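Local structure of oxidized polyvinyl alcohol hydrolase (Sphingopyxis, 3WLA) at residues 107-115 with 123-134; 258-269 with 328-336. The protein hydrolyses beta-diketones such as 4,6-nonanedione and cleaves oxidized polyvinyl alcohol in the second step of polyvinyl alcohol breakdown. All coordinates share one frame; numbering follows the deposited sequence.

Contact 1 of 2, residues 107-115 with 123-134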
loop_
_atom_site.group_PDB
_atom_site.type_symbol
_atom_site.label_atom_id
_atom_site.label_comp_id
_atom_site.label_asym_id
_atom_site.label_seq_id
_atom_site.Cartn_x
_atom_site.Cartn_y
_atom_site.Cartn_z
ATOM N N ASP A 107 13.998 13.406 -8.633
ATOM C CA ASP A 107 13.649 14.434 -7.702
ATOM C C ASP A 107 13.537 13.996 -6.278
ATOM O O ASP A 107 12.651 14.467 -5.543
ATOM C CB ASP A 107 12.359 15.103 -8.128
ATOM C CG ASP A 107 12.470 15.680 -9.524
ATOM O OD1 ASP A 107 13.602 16.099 -9.904
ATOM O OD2 ASP A 107 11.445 15.709 -10.230
ATOM N N GLY A 108 14.384 13.062 -5.885
ATOM C CA GLY A 108 14.391 12.672 -4.482
ATOM C C GLY A 108 13.707 11.393 -4.156
ATOM O O GLY A 108 13.747 10.976 -3.011
ATOM N N TRP A 109 13.113 10.757 -5.169
ATOM C CA TRP A 109 12.420 9.478 -5.002
ATOM C C TRP A 109 13.230 8.290 -5.531
ATOM O O TRP A 109 14.013 8.425 -6.473
ATOM C CB TRP A 109 11.058 9.545 -5.717
ATOM C CG TRP A 109 10.176 10.621 -5.103
ATOM C CD1 TRP A 109 9.842 11.845 -5.655
ATOM C CD2 TRP A 109 9.599 10.599 -3.784
ATOM N NE1 TRP A 109 9.090 12.572 -4.736
ATOM C CE2 TRP A 109 8.932 11.830 -3.592
ATOM C CE3 TRP A 109 9.578 9.648 -2.752
ATOM C CZ2 TRP A 109 8.249 12.134 -2.399
ATOM C CZ3 TRP A 109 8.897 9.935 -1.566
ATOM C CH2 TRP A 109 8.238 11.172 -1.396
ATOM N N THR A 110 13.020 7.129 -4.929
ATOM C CA THR A 110 13.705 5.905 -5.336
ATOM C C THR A 110 13.192 5.271 -6.666
ATOM O O THR A 110 13.980 4.972 -7.559
ATOM C CB THR A 110 13.609 4.813 -4.236
ATOM O OG1 THR A 110 14.107 5.327 -2.968
ATOM C CG2 THR A 110 14.426 3.578 -4.665
ATOM N N TRP A 111 11.872 5.100 -6.795
ATOM C CA TRP A 111 11.298 4.419 -7.966
ATOM C C TRP A 111 10.199 5.342 -8.480
ATOM O O TRP A 111 9.467 5.965 -7.694
ATOM C CB TRP A 111 10.710 3.053 -7.505
ATOM C CG TRP A 111 10.538 1.977 -8.569
ATOM C CD1 TRP A 111 9.361 1.276 -8.918
ATOM C CD2 TRP A 111 11.576 1.414 -9.364
ATOM N NE1 TRP A 111 9.643 0.326 -9.865
ATOM C CE2 TRP A 111 10.984 0.384 -10.163
ATOM C CE3 TRP A 111 12.959 1.674 -9.486
ATOM C CZ2 TRP A 111 11.742 -0.377 -11.071
ATOM C CZ3 TRP A 111 13.705 0.908 -10.385
ATOM C CH2 TRP A 111 13.101 -0.094 -11.159
ATOM N N ASN A 112 10.079 5.416 -9.797
ATOM C CA ASN A 112 9.143 6.327 -10.379
ATOM C C ASN A 112 7.615 6.091 -10.236
ATOM O O ASN A 112 6.870 7.045 -10.164
ATOM C CB ASN A 112 9.472 6.498 -11.873
ATOM C CG ASN A 112 8.960 7.825 -12.438
ATOM O OD1 ASN A 112 8.952 8.819 -11.744
ATOM N ND2 ASN A 112 8.568 7.841 -13.686
ATOM N N PRO A 113 7.136 4.845 -10.222
ATOM C CA PRO A 113 5.657 4.745 -10.110
ATOM C C PRO A 113 4.915 5.525 -9.021
ATOM O O PRO A 113 3.874 6.162 -9.289
ATOM C CB PRO A 113 5.415 3.244 -9.985
ATOM C CG PRO A 113 6.576 2.628 -10.730
ATOM C CD PRO A 113 7.759 3.516 -10.273
ATOM N N TRP A 114 5.439 5.457 -7.801
ATOM C CA TRP A 114 4.806 6.139 -6.675
ATOM C C TRP A 114 5.897 6.773 -5.868
ATOM O O TRP A 114 7.000 6.226 -5.803
ATOM C CB TRP A 114 4.043 5.161 -5.735
ATOM C CG TRP A 114 2.803 4.514 -6.352
ATOM C CD1 TRP A 114 2.661 3.210 -6.768
ATOM C CD2 TRP A 114 1.550 5.150 -6.597
ATOM N NE1 TRP A 114 1.399 3.009 -7.249
ATOM C CE2 TRP A 114 0.683 4.169 -7.156
ATOM C CE3 TRP A 114 1.064 6.455 -6.399
ATOM C CZ2 TRP A 114 -0.663 4.452 -7.521
ATOM C CZ3 TRP A 114 -0.281 6.743 -6.769
ATOM C CH2 TRP A 114 -1.126 5.731 -7.328
ATOM N N ASN A 115 5.571 7.925 -5.258
ATOM C CA ASN A 115 6.510 8.664 -4.413
ATOM C C ASN A 115 6.496 7.833 -3.115
ATOM O O ASN A 115 5.928 8.262 -2.096
ATOM C CB ASN A 115 5.966 10.057 -4.103
ATOM C CG ASN A 115 5.962 11.001 -5.323
ATOM O OD1 ASN A 115 5.325 12.052 -5.285
ATOM N ND2 ASN A 115 6.698 10.651 -6.378
ATOM N N SER A 123 19.521 13.904 -2.356
ATOM C CA SER A 123 18.320 14.384 -3.017
ATOM C C SER A 123 17.059 13.966 -2.252
ATOM O O SER A 123 16.060 14.682 -2.256
ATOM C CB SER A 123 18.280 13.917 -4.495
ATOM O OG SER A 123 18.108 12.515 -4.655
ATOM N N GLY A 124 17.121 12.860 -1.527
ATOM C CA GLY A 124 15.941 12.410 -0.810
ATOM C C GLY A 124 15.870 12.814 0.652
ATOM O O GLY A 124 14.944 12.414 1.370
ATOM N N ASP A 125 16.840 13.610 1.109
ATOM C CA ASP A 125 16.829 13.993 2.510
ATOM C C ASP A 125 15.557 14.727 2.938
ATOM O O ASP A 125 15.057 14.504 4.031
ATOM C CB ASP A 125 18.065 14.819 2.834
ATOM C CG ASP A 125 19.336 13.964 2.869
ATOM O OD1 ASP A 125 19.229 12.699 2.779
ATOM O OD2 ASP A 125 20.448 14.548 2.983
ATOM N N LYS A 126 15.006 15.582 2.091
ATOM C CA LYS A 126 13.780 16.268 2.513
ATOM C C LYS A 126 12.658 15.264 2.821
ATOM O O LYS A 126 11.735 15.558 3.609
ATOM C CB LYS A 126 13.302 17.223 1.433
ATOM C CG LYS A 126 12.903 16.536 0.162
ATOM C CD LYS A 126 12.373 17.537 -0.825
ATOM C CE LYS A 126 13.511 18.306 -1.460
ATOM N NZ LYS A 126 14.446 17.385 -2.223
ATOM N N TYR A 127 12.751 14.066 2.247
ATOM C CA TYR A 127 11.682 13.101 2.424
ATOM C C TYR A 127 11.827 12.242 3.612
ATOM O O TYR A 127 11.020 11.337 3.814
ATOM C CB TYR A 127 11.466 12.287 1.154
ATOM C CG TYR A 127 11.044 13.197 0.033
ATOM C CD1 TYR A 127 9.999 14.113 0.220
ATOM C CD2 TYR A 127 11.649 13.146 -1.201
ATOM C CE1 TYR A 127 9.571 14.944 -0.790
ATOM C CE2 TYR A 127 11.212 14.000 -2.258
ATOM C CZ TYR A 127 10.166 14.881 -2.019
ATOM O OH TYR A 127 9.656 15.650 -3.032
ATOM N N LYS A 128 12.852 12.552 4.422
ATOM C CA LYS A 128 13.035 11.879 5.693
ATOM C C LYS A 128 11.862 12.345 6.602
ATOM O O LYS A 128 11.465 11.619 7.521
ATOM C CB LYS A 128 14.366 12.306 6.343
ATOM C CG LYS A 128 15.542 11.432 5.977
ATOM C CD LYS A 128 16.855 12.073 6.371
ATOM C CE LYS A 128 17.998 11.074 6.182
ATOM N NZ LYS A 128 19.342 11.571 6.690
ATOM N N THR A 129 11.320 13.544 6.335
ATOM C CA THR A 129 10.229 14.104 7.163
ATOM C C THR A 129 8.950 14.515 6.409
ATOM O O THR A 129 7.857 14.516 6.990
ATOM C CB THR A 129 10.718 15.343 7.983
ATOM O OG1 THR A 129 11.243 16.350 7.091
ATOM C CG2 THR A 129 11.810 14.926 8.975
ATOM N N ASP A 130 9.100 14.859 5.129
ATOM C CA ASP A 130 8.005 15.270 4.236
ATOM C C ASP A 130 7.417 13.970 3.673
ATOM O O ASP A 130 8.149 13.161 3.089
ATOM C CB ASP A 130 8.577 16.112 3.084
ATOM C CG ASP A 130 7.492 16.713 2.180
ATOM O OD1 ASP A 130 6.400 16.118 2.065
ATOM O OD2 ASP A 130 7.732 17.766 1.553
ATOM N N ALA A 131 6.120 13.763 3.884
ATOM C CA ALA A 131 5.423 12.561 3.422
ATOM C C ALA A 131 5.461 12.414 1.879
ATOM O O ALA A 131 5.446 11.305 1.320
ATOM C CB ALA A 131 3.937 12.592 3.914
ATOM N N GLY A 132 5.509 13.539 1.195
ATOM C CA GLY A 132 5.494 13.483 -0.245
ATOM C C GLY A 132 4.126 13.742 -0.873
ATOM O O GLY A 132 3.081 13.563 -0.216
ATOM N N ASP A 133 4.132 14.134 -2.147
ATOM C CA ASP A 133 2.900 14.446 -2.854
ATOM C C ASP A 133 1.886 13.316 -2.966
ATOM O O ASP A 133 0.669 13.547 -2.972
ATOM C CB ASP A 133 3.206 14.938 -4.269
ATOM C CG ASP A 133 3.723 16.356 -4.289
ATOM O OD1 ASP A 133 3.678 17.026 -3.222
ATOM O OD2 ASP A 133 4.136 16.785 -5.374
ATOM N N ASP A 134 2.373 12.077 -3.095
ATOM C CA ASP A 134 1.407 10.990 -3.222
ATOM C C ASP A 134 0.692 10.688 -1.917
ATOM O O ASP A 134 -0.507 10.400 -1.899
ATOM C CB ASP A 134 2.068 9.731 -3.793
ATOM C CG ASP A 134 2.290 9.834 -5.286
ATOM O OD1 ASP A 134 1.514 10.547 -5.956
ATOM O OD2 ASP A 134 3.222 9.190 -5.813
HETATM O O HOH W 1 16.784 12.109 -7.093
HETATM O O HOH W 2 2.622 8.702 -8.569
HETATM O O HOH W 3 4.357 10.525 -1.367
#

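Contact 2 of 2, residues 258-269 with 328-336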
loop_
_atom_site.group_PDB
_atom_site.type_symbol
_atom_site.label_atom_id
_atom_site.label_comp_id
_atom_site.label_asym_id
_atom_site.label_seq_id
_atom_site.Cartn_x
_atom_site.Cartn_y
_atom_site.Cartn_z
ATOM N N ARG A 258 11.252 -11.023 0.451
ATOM C CA ARG A 258 11.262 -11.817 1.692
ATOM C C ARG A 258 11.747 -10.866 2.794
ATOM O O ARG A 258 11.047 -10.618 3.778
ATOM C CB ARG A 258 12.199 -13.030 1.532
ATOM C CG ARG A 258 12.331 -13.959 2.758
ATOM C CD ARG A 258 13.595 -14.797 2.514
ATOM N NE ARG A 258 13.391 -15.651 1.342
ATOM C CZ ARG A 258 12.679 -16.765 1.403
ATOM N NH1 ARG A 258 12.157 -17.142 2.571
ATOM N NH2 ARG A 258 12.396 -17.453 0.309
ATOM N N PRO A 259 12.921 -10.272 2.613
ATOM C CA PRO A 259 13.341 -9.383 3.692
ATOM C C PRO A 259 12.453 -8.155 3.852
ATOM O O PRO A 259 12.307 -7.618 4.976
ATOM C CB PRO A 259 14.763 -9.002 3.314
ATOM C CG PRO A 259 14.806 -9.216 1.794
ATOM C CD PRO A 259 14.012 -10.489 1.644
ATOM N N THR A 260 11.854 -7.686 2.748
ATOM C CA THR A 260 11.037 -6.500 2.907
ATOM C C THR A 260 9.740 -6.737 3.623
ATOM O O THR A 260 9.293 -5.848 4.350
ATOM C CB THR A 260 10.694 -5.806 1.567
ATOM O OG1 THR A 260 9.775 -6.622 0.845
ATOM C CG2 THR A 260 11.935 -5.590 0.769
ATOM N N THR A 261 9.102 -7.880 3.422
ATOM C CA THR A 261 7.841 -8.106 4.147
ATOM C C THR A 261 8.184 -8.587 5.572
ATOM O O THR A 261 7.371 -8.464 6.504
ATOM C CB THR A 261 6.942 -9.098 3.429
ATOM O OG1 THR A 261 7.664 -10.321 3.215
ATOM C CG2 THR A 261 6.514 -8.526 2.041
ATOM N N GLN A 262 9.405 -9.102 5.758
ATOM C CA GLN A 262 9.787 -9.486 7.121
ATOM C C GLN A 262 9.987 -8.179 7.914
ATOM O O GLN A 262 9.436 -8.004 9.004
ATOM C CB GLN A 262 11.109 -10.262 7.153
ATOM C CG GLN A 262 11.511 -10.568 8.624
ATOM C CD GLN A 262 10.643 -11.645 9.162
ATOM O OE1 GLN A 262 10.664 -12.774 8.654
ATOM N NE2 GLN A 262 9.834 -11.325 10.169
ATOM N N ALA A 263 10.778 -7.273 7.349
ATOM C CA ALA A 263 11.072 -6.022 8.000
ATOM C C ALA A 263 9.792 -5.244 8.298
ATOM O O ALA A 263 9.625 -4.733 9.391
ATOM C CB ALA A 263 11.985 -5.209 7.150
ATOM N N SER A 264 8.888 -5.133 7.322
ATOM C CA SER A 264 7.666 -4.420 7.590
ATOM C C SER A 264 6.874 -5.140 8.664
ATOM O O SER A 264 6.360 -4.477 9.571
ATOM C CB SER A 264 6.805 -4.251 6.302
ATOM O OG SER A 264 6.279 -5.500 5.869
ATOM N N SER A 265 6.780 -6.477 8.610
ATOM C CA SER A 265 5.981 -7.166 9.612
ATOM C C SER A 265 6.554 -6.931 11.028
ATOM O O SER A 265 5.797 -6.806 11.994
ATOM C CB SER A 265 5.849 -8.680 9.332
ATOM O OG SER A 265 7.014 -9.432 9.673
ATOM N N ASN A 266 7.876 -6.877 11.136
ATOM C CA ASN A 266 8.548 -6.682 12.416
ATOM C C ASN A 266 8.182 -5.328 13.034
ATOM O O ASN A 266 7.839 -5.237 14.236
ATOM C CB ASN A 266 10.059 -6.742 12.231
ATOM C CG ASN A 266 10.577 -8.165 11.989
ATOM O OD1 ASN A 266 9.853 -9.168 12.118
ATOM N ND2 ASN A 266 11.860 -8.249 11.672
ATOM N N TYR A 267 8.272 -4.291 12.224
ATOM C CA TYR A 267 7.950 -2.948 12.669
ATOM C C TYR A 267 6.491 -2.768 13.135
ATOM O O TYR A 267 6.241 -2.304 14.261
ATOM C CB TYR A 267 8.226 -1.939 11.551
ATOM C CG TYR A 267 7.760 -0.573 11.931
ATOM C CD1 TYR A 267 8.551 0.252 12.732
ATOM C CD2 TYR A 267 6.482 -0.127 11.575
ATOM C CE1 TYR A 267 8.077 1.510 13.188
ATOM C CE2 TYR A 267 5.980 1.128 12.023
ATOM C CZ TYR A 267 6.786 1.941 12.828
ATOM O OH TYR A 267 6.307 3.171 13.249
ATOM N N PHE A 268 5.527 -3.107 12.268
ATOM C CA PHE A 268 4.118 -2.970 12.618
ATOM C C PHE A 268 3.712 -3.880 13.802
ATOM O O PHE A 268 2.823 -3.551 14.610
ATOM C CB PHE A 268 3.257 -3.301 11.409
ATOM C CG PHE A 268 3.300 -2.259 10.343
ATOM C CD1 PHE A 268 2.896 -0.957 10.612
ATOM C CD2 PHE A 268 3.697 -2.597 9.046
ATOM C CE1 PHE A 268 2.862 0.009 9.623
ATOM C CE2 PHE A 268 3.673 -1.625 8.026
ATOM C CZ PHE A 268 3.248 -0.317 8.318
ATOM N N SER A 269 4.357 -5.038 13.898
ATOM C CA SER A 269 4.047 -5.932 14.998
ATOM C C SER A 269 4.592 -5.349 16.310
ATOM O O SER A 269 4.191 -5.780 17.384
ATOM C CB SER A 269 4.684 -7.310 14.767
ATOM O OG SER A 269 3.975 -8.045 13.775
ATOM N N ILE A 328 -1.217 -13.661 13.322
ATOM C CA ILE A 328 -1.152 -12.310 13.864
ATOM C C ILE A 328 0.318 -12.121 14.198
ATOM O O ILE A 328 0.995 -13.089 14.553
ATOM C CB ILE A 328 -2.023 -12.133 15.135
ATOM C CG1 ILE A 328 -3.509 -12.139 14.729
ATOM C CG2 ILE A 328 -1.699 -10.805 15.800
ATOM C CD1 ILE A 328 -4.510 -12.205 15.902
ATOM N N GLY A 329 0.832 -10.902 14.045
ATOM C CA GLY A 329 2.235 -10.675 14.362
ATOM C C GLY A 329 3.235 -10.677 13.193
ATOM O O GLY A 329 2.821 -10.514 12.022
ATOM N N ARG A 330 4.529 -10.878 13.487
ATOM C CA ARG A 330 5.548 -10.875 12.437
ATOM C C ARG A 330 5.644 -12.195 11.689
ATOM O O ARG A 330 5.146 -13.234 12.145
ATOM C CB ARG A 330 6.918 -10.544 13.026
ATOM C CG ARG A 330 7.422 -11.606 14.029
ATOM C CD ARG A 330 8.817 -11.302 14.605
ATOM N NE ARG A 330 9.892 -11.550 13.652
ATOM C CZ ARG A 330 10.409 -12.743 13.362
ATOM N NH1 ARG A 330 9.943 -13.835 13.972
ATOM N NH2 ARG A 330 11.408 -12.840 12.459
ATOM N N PHE A 331 6.249 -12.171 10.507
ATOM C CA PHE A 331 6.405 -13.433 9.794
ATOM C C PHE A 331 7.402 -14.352 10.563
ATOM O O PHE A 331 8.421 -13.889 11.059
ATOM C CB PHE A 331 6.957 -13.197 8.378
ATOM C CG PHE A 331 5.925 -12.685 7.408
ATOM C CD1 PHE A 331 4.990 -13.525 6.864
ATOM C CD2 PHE A 331 5.901 -11.332 7.047
ATOM C CE1 PHE A 331 4.025 -13.035 5.953
ATOM C CE2 PHE A 331 4.960 -10.828 6.154
ATOM C CZ PHE A 331 4.007 -11.682 5.595
ATOM N N THR A 332 7.091 -15.643 10.627
ATOM C CA THR A 332 7.987 -16.613 11.261
ATOM C C THR A 332 8.400 -17.604 10.177
ATOM O O THR A 332 9.326 -18.410 10.374
ATOM C CB THR A 332 7.301 -17.366 12.418
ATOM O OG1 THR A 332 6.179 -18.098 11.920
ATOM C CG2 THR A 332 6.821 -16.376 13.478
ATOM N N ASP A 333 7.770 -17.490 8.994
ATOM C CA ASP A 333 8.107 -18.393 7.896
ATOM C C ASP A 333 9.099 -17.916 6.818
ATOM O O ASP A 333 9.317 -18.629 5.829
ATOM C CB ASP A 333 6.840 -18.887 7.228
ATOM C CG ASP A 333 6.177 -17.801 6.318
ATOM O OD1 ASP A 333 6.650 -16.641 6.334
ATOM O OD2 ASP A 333 5.184 -18.146 5.637
ATOM N N HIS A 334 9.709 -16.743 6.979
ATOM C CA HIS A 334 10.666 -16.238 5.999
ATOM C C HIS A 334 12.115 -16.711 6.235
ATOM O O HIS A 334 12.847 -17.011 5.270
ATOM C CB HIS A 334 10.645 -14.707 5.970
ATOM C CG HIS A 334 9.397 -14.116 5.363
ATOM N ND1 HIS A 334 8.177 -14.753 5.401
ATOM C CD2 HIS A 334 9.192 -12.948 4.704
ATOM C CE1 HIS A 334 7.270 -14.007 4.786
ATOM N NE2 HIS A 334 7.861 -12.905 4.359
ATOM N N TYR A 335 12.539 -16.749 7.508
ATOM C CA TYR A 335 13.901 -17.191 7.844
ATOM C C TYR A 335 13.951 -18.361 8.866
ATOM O O TYR A 335 13.020 -18.571 9.663
ATOM C CB TYR A 335 14.716 -16.006 8.354
ATOM C CG TYR A 335 14.807 -14.867 7.344
ATOM C CD1 TYR A 335 15.867 -14.802 6.422
ATOM C CD2 TYR A 335 13.825 -13.868 7.294
ATOM C CE1 TYR A 335 15.960 -13.765 5.466
ATOM C CE2 TYR A 335 13.916 -12.829 6.333
ATOM C CZ TYR A 335 14.986 -12.792 5.432
ATOM O OH TYR A 335 15.078 -11.787 4.502
ATOM N N LYS A 336 15.016 -19.156 8.761
ATOM C CA LYS A 336 15.276 -20.278 9.677
ATOM C C LYS A 336 16.671 -19.984 10.279
ATOM O O LYS A 336 17.393 -19.072 9.753
ATOM C CB LYS A 336 15.329 -21.623 8.943
ATOM C CG LYS A 336 14.159 -21.879 8.003
ATOM C CD LYS A 336 14.341 -23.183 7.144
ATOM C CE LYS A 336 14.246 -24.485 7.985
ATOM N NZ LYS A 336 14.321 -25.756 7.176
ATOM O OXT LYS A 336 17.040 -20.684 11.261
HETATM O O HOH W 4 10.730 -15.309 9.367
#

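Contact 1 of 2, residues 107-115 with 123-134
W109 and Y127 form a face-to-face aromatic stack within the long loop that leads from strand 81-85 to helix 133-145 of this alpha/beta-hydrolase. The centroids of the W109 six-membered ring and the Y127 ring are 3.9 Å apart, with planes at 21°, and W109 CZ2 sits over the centre of the tyrosine. CB of N115 covers the other indole face and K126 CG the other face of Y127, so both rings are sandwiched. W109 CB starts off away from 123-134, but CG lies beside the backbone N (chi1 -62°), which brings the indole back over Y127. G108 lets the backbones close up, its CA 3.4 Å from S123 O; at G132 the CA abuts the indole edge, 3.7 Å from W109 CZ2, where a side chain would run into the ring.

Among the polar contacts, N115 N gives D134 OD2 a nearly straight bond (2.7 Å, 168°) on the anti lone pair. D134 OD1 pairs with R33, and the carboxylate meets the edge of W114, whose NE1 bonds V54 O. D130 OD1 accepts from G132 N in an Asx turn just before the helix. Water 3 donates to N115 O at 2.8 Å and to A131 O at 3.0 Å.

Contact 2 of 2, residues 258-269 with 328-336
Q262 and S265, on one side of helix 257-269, hold the backbone of F331 in the tight part of this contact. F331 N points almost straight at S265 OG (3.0 Å, 167°), while S265 OG donates to Q262 O a turn back in its own helix. Bent at chi2 (74°), the Q262 side chain folds over the tail, and NE2 donates to F331 O (3.1 Å, 160°), which lies in the amide plane. Its second N-H goes to N266 OD1; R330 NE reaches that same oxygen from the opposite face of the N266 amide, at 2.8 Å. Beside them the F331 ring turns an edge to T261 O, and H334 NE2 donates, within its ring plane, to T261 OG1 at 2.8 Å, a hydroxyl that also bonds Y257 O. ND1 of H334 is held by D333 OD1, whose carboxylate also bonds S280, so both imidazole nitrogens are engaged.

Toward the chain terminus the contact opens to solvent, with R258 and Y335 partly exposed and water 4 linking Q262 OE1 to Y335 N. R258 lays CD over the Y335 face, 4.2 Å from the ring centroid. R258 NH1 bonds H334 O in the carbonyl plane, and NH2 pairs with E241. An alanine in place of Q262 would probably leave F331 O and N266 OD1 each short of a donor and open a gap beside H334 and Y335.

S265, assigned to the charge relay by similarity, lies buried where the C-terminal tail, past edge strand 325-328, packs on a helix of the alpha/beta-hydrolase fold.

Contact 1 comes first in the sequence, contact 2 follows nearer the C-terminus, and the two do not touch: their centres are 24 Å apart and their nearest atoms about 11 Å. Both flank the one large mixed sheet of the alpha/beta-hydrolase fold. Contact 1 lies in the loop after strand 81-85 and at the start of helix 133-145, next to helix 163-174 and tied to strand 31-38 through K31 and R33; in contact 2 helix 257-269 and the tail meet strands 232-238 and 274-280, beside edge strand 325-328. S162, the probable nucleophile after strand 155-161, relates them: its side chain is about 8 Å from that of W114 and about 10 Å from that of T261. The two contacts therefore approach the likely active site from different parts of the fold.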